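Local coordinates for protein alcohol dehydrogenase (Thermus thermophilus, PDB 2EIH) that binds zinc through four cysteines and probably acts as an NAD-dependent alcohol dehydrogenase of the zinc-binding family, at residues G191-A196 with R229-K234. Residues are numbered along the deposited sequence; the frame is centred on the assembly and turned at random.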
# COMPACT_ATOMS: atom_id res chain seq x y z
N GLY A 191 -15.01 9.41 -5.19
CA GLY A 191 -16.13 8.49 -5.17
C GLY A 191 -16.88 8.20 -3.89
O GLY A 191 -17.59 7.20 -3.82
N ALA A 192 -16.73 9.04 -2.89
CA ALA A 192 -17.42 8.81 -1.62
C ALA A 192 -18.81 9.43 -1.58
O ALA A 192 -19.20 10.21 -2.46
CB ALA A 192 -16.59 9.36 -0.47
N ARG A 193 -19.56 9.07 -0.55
CA ARG A 193 -20.88 9.61 -0.32
C ARG A 193 -20.63 10.48 0.90
O ARG A 193 -20.37 9.97 1.99
CB ARG A 193 -21.86 8.50 0.04
CG ARG A 193 -23.29 8.78 -0.35
CD ARG A 193 -24.10 7.51 -0.26
NE ARG A 193 -24.27 7.13 1.13
CZ ARG A 193 -25.26 7.56 1.90
NH1 ARG A 193 -26.18 8.38 1.38
NH2 ARG A 193 -25.33 7.20 3.17
N VAL A 194 -20.67 11.79 0.71
CA VAL A 194 -20.39 12.71 1.79
C VAL A 194 -21.56 13.14 2.65
O VAL A 194 -22.61 13.50 2.15
CB VAL A 194 -19.72 14.00 1.29
CG1 VAL A 194 -19.52 14.95 2.46
CG2 VAL A 194 -18.40 13.67 0.63
N ILE A 195 -21.34 13.09 3.95
CA ILE A 195 -22.33 13.52 4.91
C ILE A 195 -21.61 14.67 5.60
O ILE A 195 -20.54 14.47 6.18
CB ILE A 195 -22.65 12.42 5.95
CG1 ILE A 195 -23.14 11.16 5.26
CG2 ILE A 195 -23.70 12.91 6.90
CD1 ILE A 195 -22.00 10.27 4.65
N ALA A 196 -22.16 15.88 5.52
CA ALA A 196 -21.51 17.03 6.16
C ALA A 196 -22.31 17.57 7.34
O ALA A 196 -23.54 17.57 7.31
CB ALA A 196 -21.30 18.13 5.12
N ARG A 229 -28.01 6.72 11.31
CA ARG A 229 -29.26 6.49 10.59
C ARG A 229 -29.08 6.72 9.09
O ARG A 229 -29.70 6.04 8.26
CB ARG A 229 -30.36 7.42 11.12
CG ARG A 229 -31.76 7.12 10.60
CD ARG A 229 -32.74 8.23 10.98
NE ARG A 229 -32.68 9.36 10.05
CZ ARG A 229 -33.01 9.28 8.77
NH1 ARG A 229 -33.43 8.12 8.26
NH2 ARG A 229 -32.92 10.35 7.99
N LEU A 230 -28.24 7.69 8.76
CA LEU A 230 -27.96 8.06 7.38
C LEU A 230 -27.00 7.14 6.63
O LEU A 230 -26.83 7.28 5.42
CB LEU A 230 -27.46 9.50 7.33
CG LEU A 230 -28.41 10.57 6.76
CD1 LEU A 230 -29.86 10.16 6.98
CD2 LEU A 230 -28.12 11.91 7.42
N THR A 231 -26.37 6.20 7.34
CA THR A 231 -25.44 5.26 6.72
C THR A 231 -25.81 3.81 7.04
O THR A 231 -24.95 3.02 7.45
CB THR A 231 -23.99 5.48 7.18
OG1 THR A 231 -23.94 5.49 8.62
CG2 THR A 231 -23.46 6.79 6.63
N GLY A 232 -27.08 3.47 6.85
CA GLY A 232 -27.53 2.11 7.11
C GLY A 232 -27.29 1.62 8.53
O GLY A 232 -27.20 0.42 8.77
N GLY A 233 -27.18 2.55 9.47
CA GLY A 233 -26.95 2.18 10.85
C GLY A 233 -25.51 1.81 11.17
O GLY A 233 -25.11 1.79 12.34
N LYS A 234 -24.70 1.55 10.14
CA LYS A 234 -23.31 1.17 10.37
C LYS A 234 -22.41 2.32 10.82
O LYS A 234 -21.49 2.10 11.61
CB LYS A 234 -22.70 0.51 9.13
CG LYS A 234 -22.03 1.48 8.17
CD LYS A 234 -21.36 0.75 7.01
CE LYS A 234 -20.52 1.70 6.16
NZ LYS A 234 -21.30 2.85 5.63
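L230 offers its backbone carbonyl to R193, an instance of an arginine side chain tying a strand, here 193-198, to a main-chain oxygen. NH2 of R193 donates a hydrogen bond to L230 O (2.7 Å), within the plane of that carbonyl and almost within the plane of its own guanidinium, though the N-H points somewhat off line (140°). The arginine chain leaves with CG anti to the backbone N (chi1 -152°) and bends at chi3, which carries the guanidinium edge to the oxygen; NE meanwhile forms a salt bridge with D169. With an alanine in place of R193, L230 O would probably lose this donor and D169 one of its cationic partners. The setting is the parallel, Rossmann-type sheet of the dehydrogenase: helix 223-230 belongs to the beta-alpha-beta crossover from strand 214-217 to strand 236-241, and the L230 side chain touches E214 and V216. Next along, T231 directs CG2 at the strand, 4.3 Å from CD1 of I195 and 4.0 Å from NH2 of R193, which it meets obliquely. Its OG1 is bonded instead to V227 O, one helical turn back. Beyond the two glycines, K234 N closes the turn onto T231 O (3.1 Å), and K234 NZ joins R193 in pairing with D169.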